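Local coordinates for 2-nitropropane dioxygenase (Streptomyces ansochromogenes, PDB 3BW2), which binds FMN and probably uses molecular oxygen to oxidise alkyl nitronates, with propionate 3-nitronate as the presumed physiological substrate, at residues A[84-89]-A[298-303]; A[91-96]-A[302-307]; A[195-200]-A[227-232]; A[242-247]-A[330-335]. One frame throughout, in Å; residues are numbered along the deposited sequence.

Contact 1: residues A[84-89]-A[298-303]; sequences VYAHQL and HHLTSP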
loop_
_atom_site.group_PDB
_atom_site.type_symbol
_atom_site.label_atom_id
_atom_site.label_comp_id
_atom_site.label_asym_id
_atom_site.label_seq_id
_atom_site.Cartn_x
_atom_site.Cartn_y
_atom_site.Cartn_z
ATOM N N VAL A 84 21.800 4.926 23.794
ATOM C CA VAL A 84 20.703 5.803 24.185
ATOM C C VAL A 84 19.373 5.056 24.264
ATOM O O VAL A 84 18.586 5.273 25.184
ATOM C CB VAL A 84 20.555 6.981 23.198
ATOM C CG1 VAL A 84 19.280 7.764 23.495
ATOM C CG2 VAL A 84 21.755 7.895 23.312
ATOM N N TYR A 85 19.124 4.179 23.297
ATOM C CA TYR A 85 17.883 3.417 23.279
ATOM C C TYR A 85 17.853 2.458 24.461
ATOM O O TYR A 85 16.824 2.307 25.122
ATOM C CB TYR A 85 17.756 2.639 21.966
ATOM C CG TYR A 85 16.364 2.114 21.700
ATOM C CD1 TYR A 85 15.260 2.968 21.745
ATOM C CD2 TYR A 85 16.149 0.773 21.377
ATOM C CE1 TYR A 85 13.975 2.502 21.473
ATOM C CE2 TYR A 85 14.869 0.295 21.101
ATOM C CZ TYR A 85 13.787 1.166 21.150
ATOM O OH TYR A 85 12.523 0.709 20.862
ATOM N N ALA A 86 18.987 1.817 24.727
ATOM C CA ALA A 86 19.091 0.884 25.844
ATOM C C ALA A 86 18.704 1.615 27.125
ATOM O O ALA A 86 17.945 1.103 27.951
ATOM C CB ALA A 86 20.513 0.360 25.953
ATOM N N HIS A 87 19.239 2.821 27.278
ATOM C CA HIS A 87 18.956 3.646 28.444
ATOM C C HIS A 87 17.452 3.879 28.569
ATOM O O HIS A 87 16.873 3.726 29.645
ATOM C CB HIS A 87 19.682 4.987 28.309
ATOM C CG HIS A 87 19.370 5.959 29.404
ATOM N ND1 HIS A 87 19.686 5.721 30.725
ATOM C CD2 HIS A 87 18.783 7.178 29.373
ATOM C CE1 HIS A 87 19.307 6.752 31.459
ATOM N NE2 HIS A 87 18.755 7.651 30.663
ATOM N N GLN A 88 16.823 4.238 27.454
ATOM C CA GLN A 88 15.391 4.505 27.430
ATOM C C GLN A 88 14.556 3.266 27.737
ATOM O O GLN A 88 13.366 3.375 28.033
ATOM C CB GLN A 88 14.994 5.075 26.067
ATOM C CG GLN A 88 15.786 6.317 25.681
ATOM C CD GLN A 88 15.492 6.785 24.271
ATOM O OE1 GLN A 88 15.479 5.989 23.331
ATOM N NE2 GLN A 88 15.266 8.086 24.113
ATOM N N LEU A 89 15.176 2.092 27.668
ATOM C CA LEU A 89 14.473 0.842 27.951
ATOM C C LEU A 89 14.689 0.364 29.387
ATOM O O LEU A 89 14.195 -0.699 29.769
ATOM C CB LEU A 89 14.926 -0.257 26.983
ATOM C CG LEU A 89 14.566 -0.083 25.506
ATOM C CD1 LEU A 89 15.168 -1.221 24.694
ATOM C CD2 LEU A 89 13.050 -0.053 25.346
ATOM N N HIS A 298 17.255 -5.852 18.272
ATOM C CA HIS A 298 16.567 -7.124 18.447
ATOM C C HIS A 298 17.138 -7.893 19.640
ATOM O O HIS A 298 16.387 -8.434 20.454
ATOM C CB HIS A 298 16.683 -7.977 17.180
ATOM C CG HIS A 298 16.236 -9.391 17.371
ATOM N ND1 HIS A 298 17.096 -10.397 17.759
ATOM C CD2 HIS A 298 15.010 -9.959 17.281
ATOM C CE1 HIS A 298 16.419 -11.522 17.901
ATOM N NE2 HIS A 298 15.151 -11.283 17.617
ATOM N N HIS A 299 18.465 -7.946 19.741
ATOM C CA HIS A 299 19.112 -8.643 20.853
ATOM C C HIS A 299 18.777 -7.931 22.157
ATOM O O HIS A 299 18.509 -8.554 23.185
ATOM C CB HIS A 299 20.635 -8.643 20.695
ATOM C CG HIS A 299 21.126 -9.378 19.488
ATOM N ND1 HIS A 299 20.719 -10.658 19.177
ATOM C CD2 HIS A 299 22.020 -9.025 18.535
ATOM C CE1 HIS A 299 21.342 -11.060 18.084
ATOM N NE2 HIS A 299 22.138 -10.089 17.675
ATOM N N LEU A 300 18.803 -6.607 22.094
ATOM C CA LEU A 300 18.530 -5.765 23.245
ATOM C C LEU A 300 17.158 -6.020 23.877
ATOM O O LEU A 300 17.044 -6.144 25.100
ATOM C CB LEU A 300 18.638 -4.300 22.819
ATOM C CG LEU A 300 18.806 -3.221 23.886
ATOM C CD1 LEU A 300 20.153 -3.392 24.583
ATOM C CD2 LEU A 300 18.719 -1.847 23.227
ATOM N N THR A 301 16.124 -6.116 23.045
ATOM C CA THR A 301 14.754 -6.306 23.533
ATOM C C THR A 301 14.267 -7.743 23.677
ATOM O O THR A 301 13.238 -7.986 24.312
ATOM C CB THR A 301 13.741 -5.594 22.619
ATOM O OG1 THR A 301 13.677 -6.277 21.361
ATOM C CG2 THR A 301 14.150 -4.146 22.387
ATOM N N SER A 302 14.990 -8.689 23.088
ATOM C CA SER A 302 14.582 -10.088 23.143
ATOM C C SER A 302 14.139 -10.542 24.533
ATOM O O SER A 302 13.090 -11.170 24.675
ATOM C CB SER A 302 15.703 -10.992 22.634
ATOM O OG SER A 302 15.254 -12.333 22.603
ATOM N N PRO A 303 14.936 -10.241 25.578
ATOM C CA PRO A 303 14.578 -10.638 26.943
ATOM C C PRO A 303 13.274 -9.979 27.396
ATOM O O PRO A 303 12.478 -10.586 28.106
ATOM C CB PRO A 303 15.772 -10.161 27.767
ATOM C CG PRO A 303 16.907 -10.233 26.794
ATOM C CD PRO A 303 16.287 -9.654 25.549
#

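Contact 2: residues A[91-96]-A[302-307]; sequences GEAAWY and SPLRKA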
loop_
_atom_site.group_PDB
_atom_site.type_symbol
_atom_site.label_atom_id
_atom_site.label_comp_id
_atom_site.label_asym_id
_atom_site.label_seq_id
_atom_site.Cartn_x
_atom_site.Cartn_y
_atom_site.Cartn_z
ATOM N N GLY A 91 13.376 1.288 32.074
ATOM C CA GLY A 91 12.103 1.091 32.744
ATOM C C GLY A 91 11.478 -0.246 32.391
ATOM O O GLY A 91 10.921 -0.928 33.251
ATOM N N GLU A 92 11.566 -0.620 31.118
ATOM C CA GLU A 92 11.014 -1.890 30.650
ATOM C C GLU A 92 11.736 -3.045 31.348
ATOM O O GLU A 92 11.111 -4.009 31.796
ATOM C CB GLU A 92 11.195 -2.023 29.131
ATOM C CG GLU A 92 10.546 -0.915 28.292
ATOM C CD GLU A 92 9.025 -0.945 28.330
ATOM O OE1 GLU A 92 8.452 -1.962 28.778
ATOM O OE2 GLU A 92 8.399 0.046 27.897
ATOM N N ALA A 93 13.058 -2.938 31.434
ATOM C CA ALA A 93 13.867 -3.969 32.073
ATOM C C ALA A 93 13.446 -4.162 33.532
ATOM O O ALA A 93 13.262 -5.292 33.994
ATOM C CB ALA A 93 15.344 -3.592 31.994
ATOM N N ALA A 94 13.297 -3.057 34.253
ATOM C CA ALA A 94 12.895 -3.112 35.655
ATOM C C ALA A 94 11.490 -3.699 35.797
ATOM O O ALA A 94 11.256 -4.575 36.633
ATOM C CB ALA A 94 12.939 -1.716 36.263
ATOM N N TRP A 95 10.560 -3.223 34.974
ATOM C CA TRP A 95 9.182 -3.701 35.025
ATOM C C TRP A 95 9.064 -5.197 34.758
ATOM O O TRP A 95 8.409 -5.917 35.507
ATOM C CB TRP A 95 8.313 -2.934 34.026
ATOM C CG TRP A 95 6.868 -3.334 34.096
ATOM C CD1 TRP A 95 6.199 -4.157 33.237
ATOM C CD2 TRP A 95 5.930 -2.973 35.117
ATOM N NE1 TRP A 95 4.902 -4.333 33.659
ATOM C CE2 TRP A 95 4.710 -3.616 34.812
ATOM C CE3 TRP A 95 6.004 -2.168 36.263
ATOM C CZ2 TRP A 95 3.567 -3.481 35.613
ATOM C CZ3 TRP A 95 4.866 -2.033 37.060
ATOM C CH2 TRP A 95 3.665 -2.688 36.729
ATOM N N TYR A 96 9.694 -5.663 33.686
ATOM C CA TYR A 96 9.647 -7.075 33.344
ATOM C C TYR A 96 10.680 -7.848 34.151
ATOM O O TYR A 96 10.869 -9.044 33.944
ATOM C CB TYR A 96 9.876 -7.260 31.840
ATOM C CG TYR A 96 8.695 -6.804 31.012
ATOM C CD1 TYR A 96 7.473 -7.478 31.077
ATOM C CD2 TYR A 96 8.778 -5.671 30.203
ATOM C CE1 TYR A 96 6.361 -7.035 30.361
ATOM C CE2 TYR A 96 7.670 -5.216 29.483
ATOM C CZ TYR A 96 6.467 -5.902 29.569
ATOM O OH TYR A 96 5.364 -5.448 28.880
ATOM N N SER A 302 14.990 -8.689 23.088
ATOM C CA SER A 302 14.582 -10.088 23.143
ATOM C C SER A 302 14.139 -10.542 24.533
ATOM O O SER A 302 13.090 -11.170 24.675
ATOM C CB SER A 302 15.703 -10.992 22.634
ATOM O OG SER A 302 15.254 -12.333 22.603
ATOM N N PRO A 303 14.936 -10.241 25.578
ATOM C CA PRO A 303 14.578 -10.638 26.943
ATOM C C PRO A 303 13.274 -9.979 27.396
ATOM O O PRO A 303 12.478 -10.586 28.106
ATOM C CB PRO A 303 15.772 -10.161 27.767
ATOM C CG PRO A 303 16.907 -10.233 26.794
ATOM C CD PRO A 303 16.287 -9.654 25.549
ATOM N N LEU A 304 13.064 -8.733 26.984
ATOM C CA LEU A 304 11.849 -8.009 27.353
ATOM C C LEU A 304 10.636 -8.695 26.738
ATOM O O LEU A 304 9.626 -8.926 27.410
ATOM C CB LEU A 304 11.929 -6.556 26.868
ATOM C CG LEU A 304 13.061 -5.708 27.460
ATOM C CD1 LEU A 304 13.072 -4.321 26.813
ATOM C CD2 LEU A 304 12.882 -5.595 28.968
ATOM N N ARG A 305 10.743 -9.032 25.458
ATOM C CA ARG A 305 9.651 -9.693 24.761
ATOM C C ARG A 305 9.360 -11.077 25.330
ATOM O O ARG A 305 8.201 -11.480 25.402
ATOM C CB ARG A 305 9.963 -9.784 23.267
ATOM C CG ARG A 305 9.796 -8.456 22.538
ATOM C CD ARG A 305 10.151 -8.593 21.072
ATOM N NE ARG A 305 11.592 -8.573 20.868
ATOM C CZ ARG A 305 12.189 -8.973 19.753
ATOM N NH1 ARG A 305 11.465 -9.435 18.740
ATOM N NH2 ARG A 305 13.509 -8.897 19.648
ATOM N N LYS A 306 10.404 -11.800 25.730
ATOM C CA LYS A 306 10.219 -13.130 26.312
ATOM C C LYS A 306 9.445 -13.005 27.621
ATOM O O LYS A 306 8.532 -13.780 27.893
ATOM C CB LYS A 306 11.563 -13.803 26.611
ATOM C CG LYS A 306 12.383 -14.224 25.403
ATOM C CD LYS A 306 13.528 -15.132 25.855
ATOM C CE LYS A 306 14.430 -15.545 24.704
ATOM N NZ LYS A 306 15.250 -14.409 24.198
ATOM N N ALA A 307 9.828 -12.032 28.436
ATOM C CA ALA A 307 9.170 -11.813 29.717
ATOM C C ALA A 307 7.703 -11.446 29.508
ATOM O O ALA A 307 6.819 -11.977 30.181
ATOM C CB ALA A 307 9.880 -10.709 30.482
#

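Contact 3: residues A[195-200]-A[227-232]; sequences GLLSLL and LAAGAD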
loop_
_atom_site.group_PDB
_atom_site.type_symbol
_atom_site.label_atom_id
_atom_site.label_comp_id
_atom_site.label_asym_id
_atom_site.label_seq_id
_atom_site.Cartn_x
_atom_site.Cartn_y
_atom_site.Cartn_z
ATOM N N GLY A 195 2.726 0.233 -2.005
ATOM C CA GLY A 195 1.579 -0.659 -1.906
ATOM C C GLY A 195 1.812 -1.861 -2.801
ATOM O O GLY A 195 2.342 -1.712 -3.904
ATOM N N LEU A 196 1.418 -3.048 -2.346
ATOM C CA LEU A 196 1.637 -4.270 -3.119
ATOM C C LEU A 196 1.162 -4.236 -4.571
ATOM O O LEU A 196 1.893 -4.651 -5.470
ATOM C CB LEU A 196 0.996 -5.476 -2.418
ATOM C CG LEU A 196 1.206 -6.831 -3.111
ATOM C CD1 LEU A 196 2.713 -7.128 -3.246
ATOM C CD2 LEU A 196 0.519 -7.930 -2.303
ATOM N N LEU A 197 -0.058 -3.758 -4.809
ATOM C CA LEU A 197 -0.589 -3.722 -6.171
ATOM C C LEU A 197 0.296 -2.894 -7.100
ATOM O O LEU A 197 0.439 -3.203 -8.287
ATOM C CB LEU A 197 -2.022 -3.169 -6.179
ATOM C CG LEU A 197 -2.729 -3.126 -7.539
ATOM C CD1 LEU A 197 -2.734 -4.512 -8.171
ATOM C CD2 LEU A 197 -4.156 -2.624 -7.357
ATOM N N SER A 198 0.894 -1.842 -6.558
ATOM C CA SER A 198 1.760 -0.994 -7.355
ATOM C C SER A 198 3.137 -1.654 -7.496
ATOM O O SER A 198 3.701 -1.712 -8.590
ATOM C CB SER A 198 1.883 0.382 -6.701
ATOM O OG SER A 198 2.612 1.264 -7.532
ATOM N N LEU A 199 3.668 -2.165 -6.391
ATOM C CA LEU A 199 4.972 -2.823 -6.420
ATOM C C LEU A 199 4.973 -4.014 -7.378
ATOM O O LEU A 199 5.927 -4.215 -8.136
ATOM C CB LEU A 199 5.371 -3.302 -5.017
ATOM C CG LEU A 199 6.680 -4.104 -4.951
ATOM C CD1 LEU A 199 7.846 -3.243 -5.451
ATOM C CD2 LEU A 199 6.931 -4.569 -3.524
ATOM N N LEU A 200 3.908 -4.806 -7.335
ATOM C CA LEU A 200 3.805 -5.977 -8.200
ATOM C C LEU A 200 3.917 -5.617 -9.679
ATOM O O LEU A 200 4.671 -6.247 -10.423
ATOM C CB LEU A 200 2.486 -6.712 -7.946
ATOM C CG LEU A 200 2.213 -7.931 -8.830
ATOM C CD1 LEU A 200 3.382 -8.912 -8.753
ATOM C CD2 LEU A 200 0.924 -8.601 -8.379
ATOM N N LEU A 227 -2.523 -12.604 -9.054
ATOM C CA LEU A 227 -2.248 -13.433 -10.222
ATOM C C LEU A 227 -2.578 -12.623 -11.472
ATOM O O LEU A 227 -1.828 -12.629 -12.451
ATOM C CB LEU A 227 -3.094 -14.712 -10.186
ATOM C CG LEU A 227 -2.783 -15.703 -9.058
ATOM C CD1 LEU A 227 -3.689 -16.925 -9.178
ATOM C CD2 LEU A 227 -1.322 -16.117 -9.127
ATOM N N ALA A 228 -3.703 -11.918 -11.424
ATOM C CA ALA A 228 -4.141 -11.089 -12.540
ATOM C C ALA A 228 -3.114 -10.002 -12.814
ATOM O O ALA A 228 -2.933 -9.582 -13.956
ATOM C CB ALA A 228 -5.493 -10.454 -12.224
ATOM N N ALA A 229 -2.440 -9.551 -11.760
ATOM C CA ALA A 229 -1.440 -8.500 -11.888
ATOM C C ALA A 229 -0.040 -8.994 -12.255
ATOM O O ALA A 229 0.904 -8.205 -12.290
ATOM C CB ALA A 229 -1.386 -7.682 -10.606
ATOM N N GLY A 230 0.112 -10.288 -12.516
ATOM C CA GLY A 230 1.423 -10.790 -12.901
ATOM C C GLY A 230 2.157 -11.724 -11.954
ATOM O O GLY A 230 3.220 -12.245 -12.308
ATOM N N ALA A 231 1.620 -11.947 -10.759
ATOM C CA ALA A 231 2.280 -12.842 -9.815
ATOM C C ALA A 231 2.020 -14.300 -10.172
ATOM O O ALA A 231 0.982 -14.631 -10.751
ATOM C CB ALA A 231 1.794 -12.566 -8.393
ATOM N N ASP A 232 2.975 -15.161 -9.832
ATOM C CA ASP A 232 2.857 -16.596 -10.072
ATOM C C ASP A 232 2.239 -17.257 -8.844
ATOM O O ASP A 232 1.642 -18.328 -8.932
ATOM C CB ASP A 232 4.234 -17.214 -10.335
ATOM C CG ASP A 232 4.558 -17.312 -11.813
ATOM O OD1 ASP A 232 4.348 -16.320 -12.537
ATOM O OD2 ASP A 232 5.029 -18.384 -12.250
#

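Contact 4: residues A[242-247]-A[330-335]; sequences ATDESG and ELPAGR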
loop_
_atom_site.group_PDB
_atom_site.type_symbol
_atom_site.label_atom_id
_atom_site.label_comp_id
_atom_site.label_asym_id
_atom_site.label_seq_id
_atom_site.Cartn_x
_atom_site.Cartn_y
_atom_site.Cartn_z
ATOM N N ALA A 242 -2.607 -17.067 12.429
ATOM C CA ALA A 242 -3.812 -17.313 13.212
ATOM C C ALA A 242 -4.319 -18.759 13.235
ATOM O O ALA A 242 -5.244 -19.070 13.991
ATOM C CB ALA A 242 -4.927 -16.389 12.711
ATOM N N THR A 243 -3.733 -19.636 12.420
ATOM C CA THR A 243 -4.179 -21.028 12.367
ATOM C C THR A 243 -3.728 -21.840 13.577
ATOM O O THR A 243 -2.798 -21.457 14.289
ATOM C CB THR A 243 -3.705 -21.737 11.060
ATOM O OG1 THR A 243 -2.274 -21.778 11.009
ATOM C CG2 THR A 243 -4.221 -21.000 9.839
ATOM N N ASP A 244 -4.390 -22.969 13.807
ATOM C CA ASP A 244 -4.068 -23.814 14.950
ATOM C C ASP A 244 -2.635 -24.338 14.973
ATOM O O ASP A 244 -2.020 -24.380 16.033
ATOM C CB ASP A 244 -5.056 -24.982 15.041
ATOM C CG ASP A 244 -6.487 -24.515 15.271
ATOM O OD1 ASP A 244 -6.659 -23.416 15.833
ATOM O OD2 ASP A 244 -7.438 -25.241 14.908
ATOM N N GLU A 245 -2.100 -24.723 13.815
ATOM C CA GLU A 245 -0.731 -25.243 13.746
ATOM C C GLU A 245 0.326 -24.178 14.014
ATOM O O GLU A 245 1.479 -24.506 14.318
ATOM C CB GLU A 245 -0.448 -25.887 12.379
ATOM C CG GLU A 245 -1.204 -27.185 12.122
ATOM C CD GLU A 245 -2.634 -26.962 11.668
ATOM O OE1 GLU A 245 -3.097 -25.798 11.658
ATOM O OE2 GLU A 245 -3.296 -27.964 11.319
ATOM N N SER A 246 -0.058 -22.911 13.887
ATOM C CA SER A 246 0.867 -21.812 14.135
ATOM C C SER A 246 1.320 -21.836 15.581
ATOM O O SER A 246 0.513 -22.040 16.492
ATOM C CB SER A 246 0.206 -20.463 13.849
ATOM O OG SER A 246 0.979 -19.419 14.411
ATOM N N GLY A 247 2.613 -21.610 15.792
ATOM C CA GLY A 247 3.137 -21.621 17.142
ATOM C C GLY A 247 3.172 -20.248 17.779
ATOM O O GLY A 247 3.810 -20.063 18.811
ATOM N N GLU A 330 -9.336 -18.293 12.485
ATOM C CA GLU A 330 -8.777 -19.319 13.360
ATOM C C GLU A 330 -9.319 -20.714 13.080
ATOM O O GLU A 330 -10.426 -21.056 13.488
ATOM C CB GLU A 330 -9.048 -18.968 14.824
ATOM C CG GLU A 330 -8.507 -17.618 15.261
ATOM C CD GLU A 330 -8.951 -17.249 16.665
ATOM O OE1 GLU A 330 -10.177 -17.191 16.906
ATOM O OE2 GLU A 330 -8.079 -17.017 17.528
ATOM N N LEU A 331 -8.520 -21.522 12.397
ATOM C CA LEU A 331 -8.898 -22.885 12.058
ATOM C C LEU A 331 -7.636 -23.607 11.624
ATOM O O LEU A 331 -6.577 -22.990 11.546
ATOM C CB LEU A 331 -9.927 -22.876 10.922
ATOM C CG LEU A 331 -9.754 -21.844 9.804
ATOM C CD1 LEU A 331 -8.383 -21.941 9.189
ATOM C CD2 LEU A 331 -10.821 -22.075 8.750
ATOM N N PRO A 332 -7.722 -24.921 11.347
ATOM C CA PRO A 332 -6.524 -25.656 10.919
ATOM C C PRO A 332 -5.982 -25.051 9.627
ATOM O O PRO A 332 -6.754 -24.632 8.760
ATOM C CB PRO A 332 -7.043 -27.079 10.714
ATOM C CG PRO A 332 -8.179 -27.169 11.703
ATOM C CD PRO A 332 -8.866 -25.835 11.528
ATOM N N ALA A 333 -4.660 -25.003 9.503
ATOM C CA ALA A 333 -4.029 -24.441 8.313
ATOM C C ALA A 333 -4.499 -25.141 7.039
ATOM O O ALA A 333 -4.692 -24.498 6.005
ATOM C CB ALA A 333 -2.516 -24.535 8.435
ATOM N N GLY A 334 -4.679 -26.457 7.117
ATOM C CA GLY A 334 -5.132 -27.207 5.958
ATOM C C GLY A 334 -6.508 -26.752 5.494
ATOM O O GLY A 334 -6.775 -26.675 4.295
ATOM N N ARG A 335 -7.386 -26.450 6.446
ATOM C CA ARG A 335 -8.725 -25.999 6.107
ATOM C C ARG A 335 -8.668 -24.579 5.541
ATOM O O ARG A 335 -9.466 -24.216 4.679
ATOM C CB ARG A 335 -9.637 -26.050 7.341
ATOM C CG ARG A 335 -9.674 -27.413 8.052
ATOM C CD ARG A 335 -9.840 -28.595 7.089
ATOM N NE ARG A 335 -11.085 -28.557 6.324
ATOM C CZ ARG A 335 -12.281 -28.940 6.774
ATOM N NH1 ARG A 335 -12.427 -29.407 8.008
ATOM N NH2 ARG A 335 -13.340 -28.863 5.978
HETATM O O HOH W 1 -4.471 -28.522 9.073
#

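Contact 1: residues A[84-89]-A[298-303]
L300 extends from helix 296-311 to meet Y85, A86 and L89 on helix 81-88 and the residue that follows it, a peripheral, buried helix-to-helix contact of a TIM-barrel enzyme. Its CG stands anti to the backbone N (chi1 -162°), and from there the two methyls divide the work. CD2 does most of it: it lies 3.8 Å from A86 CA, within 3.9 Å of L89 CD1, and meets the Y85 ring obliquely, 4.1 Å from Y85 CD2. CD1 of L300 instead approaches the CB of A86 at 4.0 Å, so that the small alanine is held by both branches of the leucine. No hydrogen bond crosses between the two segments; the contact is made by carbon atoms.

Second-shell partners position the groups around L300. The hydroxyl of Y85 is hydrogen-bonded to the backbone O of A269, while F282 and H286 of helix 281-286 pack on Y85 and L89. On the other helix, OG1 of T301 has the backbone O of F270 as its partner, and this bond restrains rotation about chi1 (70°). With OG1 held in that way, the other branch of T301 lies anti to its own carbonyl carbon and can serve as an apolar neighbour: its CG2 rests 3.9 Å from L89 CD1, the same methyl that L300 touches.

Contact 2: residues A[91-96]-A[302-307]
Y96 approaches A307 with its CB first, and the side chain can be followed outward from there. CB lies 3.7 Å from the CB of A307, which approaches the ring obliquely and lies 4.1 Å from Y96 CG. Chi1 (-72°) sets CG anti to the carbonyl carbon, and the ring beyond it has unlike neighbours on its two faces. W95 CD1 sits over the centre of one face, 3.9 Å above the plane; the backbone O of L304 lies beyond the opposite face, offset toward the rim. CD2 of Y96 is 4.3 Å from CD2 of L304. The tip is polar: its OH is hydrogen-bonded to D313 OD2 and to R281 NH2, two partners that would hold the ring at its far end.

L304 carries the contact one turn back along helix 90-95. Its CD2 presses on the backbone, 3.6 Å from A93 N, while CD1 comes within 3.8 Å of E92 CB. Beyond that CB the glutamate chain bends at chi2, and OE2 forms a salt bridge with R281 NH1 and a hydrogen bond with H286 NE2. R281 therefore ties both E92 and Y96 to helix 281-286. That helix, through F282, packs on E92 and L304, completing a three-helix junction with helices 90-95 and 296-311, while T98 and L100 of the following loop touch L304 as well.

Contact 3: residues A[195-200]-A[227-232]
A229 and A231 both pack on the branched end of L200, and the chain between them shows how a helix can end against its neighbour. L227, in the last turn of helix 220-228, turns from the contact and packs on L344 and R348 of helix 333-350; A228 touches L351 of the second subunit. A229 then directs its CB toward L200. Its separation of 3.3 Å from L200 CD2 is unusually close for two carbons, and a distance so short is doubtful in detail; L197 CD1 lies at a more relaxed 4.2 Å from the same CB. The backbone O of A229 is 3.7 Å from L200 CG.

At G230 the helix closes in a Schellman motif. Positive phi (113°) takes the chain out of the helix, G230 N bonds back to L227 O at 3.0 Å, and a CB here would collide with the carbonyl O of A229. The turn delivers A231, whose CB meets L200 CD1 at 4.0 Å and also packs on V226 and A213. D232 follows with backbone hydrogen bonds to V211. An alanine in place of L200 would probably leave a gap facing A229 and A231, since the branched end that touches both would be gone.

L197 also packs on V226 of the second subunit, placing the contact at the subunit interface. Successive strands 211-214 and 233-236 lie side by side and parallel, with helix 220-228 as their beta-alpha-beta crossover and helix 196-206 packed beside it, as in the repeating architecture of a TIM barrel.

Contact 4: residues A[242-247]-A[330-335]
E245 reaches A333 through a folded side chain: CG stands anti to the carbonyl carbon, and a bend at chi2 (81°) brings CD back toward the segment 330-335. There OE1 accepts a nearly straight hydrogen bond from A333 N, 2.8 Å long with an N-H...O angle of 173°, the donor lying above the carboxylate plane. OE2 accepts a hydrogen bond from a water at 2.6 Å, and that water in turn accepts from G334 N at 2.9 Å. One carboxylate thus serves, directly and by relay, the first two N-H groups of helix 333-350, whose N-cap position is held by P332.

The turn that presents E245 is fastened separately. Residues T243 to S246 form a type I beta turn, and D244 N donates to L331 O across 3.1 Å, well above the carbonyl plane (55° out of it). The same oxygen lies 3.2 Å from T243 CB, while D244 OD2 sits 3.7 Å from P332 CD. T243 turns its OG1 to the backbone O of F240, and K253 NZ bonds to the backbone O of both T243 and S246. L27 of helix 25-33 packs on T243, E245 and A333 alike.

An alanine in place of E245 would probably leave A333 N without its acceptor and the water without its carboxylate partner, so that the helix start was less firmly joined to the turn. A negative group at the amino end of a helix is likely to be stabilised by the helix dipole, and this would tend to keep E245 ionised.

Contacts 1 and 2 form one continuous zone: their centres are 9 Å apart, they share S302 and P303 on helix 296-311, and L89 CD1 of the first meets L304 CD1 of the second at 4.3 Å. Contact 3 stands across the chain's centre, 37 Å from contact 1 between centres, and contact 4 lies 26 Å from contact 3 between centres. None of these more distant pairs touches. Three of the contacts lie at moderate range from the flavin: the side chain of A242 in contact 4 is about 10 Å from FMN, A231 in contact 3 about 13 Å and T301 in contact 1 about 14 Å. T238, an FMN-binding residue, is about 6 Å from A242 between side chains.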